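Long-range contact in effector protein Lem4 (lpg1101) (Legionella pneumophila subsp. pneumophila, PDB 6CGK), which is a membrane-associated protein tyrosine phosphatase of the haloacid dehalogenase superfamily, a translocated bacterial effector, represented by its magnesium-binding HAD domain: residues A[25-30]-A[152-157]. The protein carries 1 engineered substitution. Sequence-based numbering, arbitrary orientation.
Sequences DGTITG and ICDDDE. With MG (magnesium ion), chain C; PO4 (phosphate ion), chain B.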
loop_
_atom_site.group_PDB
_atom_site.type_symbol
_atom_site.label_atom_id
_atom_site.label_comp_id
_atom_site.label_asym_id
_atom_site.label_seq_id
_atom_site.Cartn_x
_atom_site.Cartn_y
_atom_site.Cartn_z
ATOM N N ASP A 25 -0.066 -6.175 4.758
ATOM C CA ASP A 25 0.521 -7.115 5.714
ATOM C C ASP A 25 1.583 -7.957 5.026
ATOM O O ASP A 25 1.311 -8.617 4.014
ATOM C CB ASP A 25 -0.542 -8.053 6.292
ATOM C CG ASP A 25 -1.584 -7.319 7.095
ATOM O OD1 ASP A 25 -1.209 -6.643 8.064
ATOM O OD2 ASP A 25 -2.779 -7.413 6.745
ATOM N N GLY A 26 2.780 -7.948 5.580
ATOM C CA GLY A 26 3.873 -8.746 5.067
ATOM C C GLY A 26 4.676 -8.061 3.993
ATOM O O GLY A 26 5.752 -8.555 3.627
ATOM N N THR A 27 4.166 -6.958 3.462
ATOM C CA THR A 27 4.834 -6.169 2.443
ATOM C C THR A 27 5.336 -4.866 3.048
ATOM O O THR A 27 6.545 -4.649 3.147
ATOM C CB THR A 27 3.871 -5.900 1.282
ATOM O OG1 THR A 27 3.431 -7.153 0.754
ATOM C CG2 THR A 27 4.547 -5.125 0.184
ATOM N N ILE A 28 4.415 -4.014 3.495
ATOM C CA ILE A 28 4.790 -2.840 4.275
ATOM C C ILE A 28 5.173 -3.222 5.711
ATOM O O ILE A 28 6.064 -2.593 6.289
ATOM C CB ILE A 28 3.650 -1.814 4.220
ATOM C CG1 ILE A 28 3.605 -1.184 2.814
ATOM C CG2 ILE A 28 3.817 -0.716 5.280
ATOM C CD1 ILE A 28 2.281 -0.564 2.471
ATOM N N THR A 29 4.545 -4.255 6.300
ATOM C CA THR A 29 4.937 -4.740 7.618
ATOM C C THR A 29 5.784 -6.000 7.489
ATOM O O THR A 29 5.989 -6.539 6.400
ATOM C CB THR A 29 3.723 -5.055 8.496
ATOM O OG1 THR A 29 3.100 -6.269 8.027
ATOM C CG2 THR A 29 2.707 -3.947 8.464
ATOM N N GLY A 30 6.252 -6.499 8.636
ATOM C CA GLY A 30 7.041 -7.711 8.639
ATOM C C GLY A 30 6.273 -8.988 8.903
ATOM O O GLY A 30 6.895 -10.012 9.207
ATOM N N ILE A 152 4.138 -2.940 -8.354
ATOM C CA ILE A 152 3.280 -3.799 -7.533
ATOM C C ILE A 152 4.180 -4.595 -6.621
ATOM O O ILE A 152 5.078 -5.299 -7.102
ATOM C CB ILE A 152 2.443 -4.772 -8.377
ATOM C CG1 ILE A 152 1.510 -4.030 -9.325
ATOM C CG2 ILE A 152 1.704 -5.779 -7.463
ATOM C CD1 ILE A 152 0.768 -5.000 -10.274
ATOM N N CYS A 153 3.934 -4.500 -5.316
ATOM C CA CYS A 153 4.641 -5.292 -4.316
ATOM C C CYS A 153 3.647 -6.102 -3.495
ATOM O O CYS A 153 2.684 -5.546 -2.950
ATOM C CB CYS A 153 5.465 -4.398 -3.389
ATOM S SG CYS A 153 6.738 -3.520 -4.284
ATOM N N ASP A 154 3.878 -7.415 -3.409
ATOM C CA ASP A 154 3.057 -8.285 -2.578
ATOM C C ASP A 154 3.926 -9.415 -2.046
ATOM O O ASP A 154 4.802 -9.917 -2.753
ATOM C CB ASP A 154 1.873 -8.841 -3.374
ATOM C CG ASP A 154 0.700 -9.210 -2.501
ATOM O OD1 ASP A 154 0.906 -9.815 -1.432
ATOM O OD2 ASP A 154 -0.443 -8.899 -2.895
ATOM N N ASP A 155 3.687 -9.807 -0.795
ATOM C CA ASP A 155 4.389 -10.958 -0.235
ATOM C C ASP A 155 3.704 -12.285 -0.559
ATOM O O ASP A 155 4.307 -13.347 -0.360
ATOM C CB ASP A 155 4.508 -10.827 1.274
ATOM C CG ASP A 155 3.156 -10.787 1.949
ATOM O OD1 ASP A 155 2.354 -9.930 1.545
ATOM O OD2 ASP A 155 2.892 -11.606 2.859
ATOM N N ASP A 156 2.453 -12.250 -1.004
ATOM C CA ASP A 156 1.729 -13.442 -1.417
ATOM C C ASP A 156 1.797 -13.486 -2.943
ATOM O O ASP A 156 1.228 -12.620 -3.620
ATOM C CB ASP A 156 0.292 -13.399 -0.896
ATOM C CG ASP A 156 -0.433 -14.728 -1.045
ATOM O OD1 ASP A 156 -0.197 -15.421 -2.053
ATOM O OD2 ASP A 156 -1.238 -15.077 -0.154
ATOM N N GLU A 157 2.541 -14.458 -3.485
ATOM C CA GLU A 157 2.758 -14.483 -4.935
ATOM C C GLU A 157 1.434 -14.511 -5.686
ATOM O O GLU A 157 1.263 -13.817 -6.695
ATOM C CB GLU A 157 3.616 -15.685 -5.328
ATOM C CG GLU A 157 4.051 -15.675 -6.786
ATOM C CD GLU A 157 4.747 -16.961 -7.192
ATOM O OE1 GLU A 157 4.810 -17.891 -6.360
ATOM O OE2 GLU A 157 5.227 -17.044 -8.342
HETATM MG MG MG C . 0.322 -9.449 2.449
HETATM P P PO4 B . -2.947 -8.078 3.258
HETATM O O1 PO4 B . -2.603 -6.618 3.503
HETATM O O2 PO4 B . -3.952 -8.290 2.130
HETATM O O3 PO4 B . -3.538 -8.608 4.556
HETATM O O4 PO4 B . -1.684 -8.875 3.009
HETATM O O HOH W 1 -0.589 -10.393 0.831
HETATM O O HOH W 2 0.263 -11.173 3.553
#
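D25 and D155 meet at one magnesium ion, the metal site of a haloacid dehalogenase (HAD) domain, where the loop after strand 19-23 faces the end of neighbouring parallel strand 150-154. The backbone O of D25 binds the metal at 2.0 Å and D155 OD1 at 2.3 Å; OD1 of N23, an engineered residue in this inactive variant, a phosphate oxygen and two waters complete six ligands. D25 and D155 probably correspond to the second Asp of the HAD DxD motif and to an acid of its fourth motif. The D25 carboxylate turns from the strand end to the phosphate, where OD2 lies 2.6 Å from PO4 O3; N96 ND2 donates a hydrogen bond to the same OD2, while D25 N donates to PO4 O1 nearly straight (167°). At G26, positive phi (88°) turns the chain, and D155 OD2 takes up the place where a CB would sit. G26 N donates to T29 OG1, closing the loop on itself. T27 then reaches across with both branches. Its OG1, hydrogen-bonded to N23, accepts a weak, bent bond from D155 N (124°), and CG2, anti to the backbone N, packs 3.8 Å from C153 CB. On the strand side, D154 OD1 accepts from D156 N in an Asx turn and from one metal-bound water; the other metal-bound water donates to D155 OD2 at 2.8 Å.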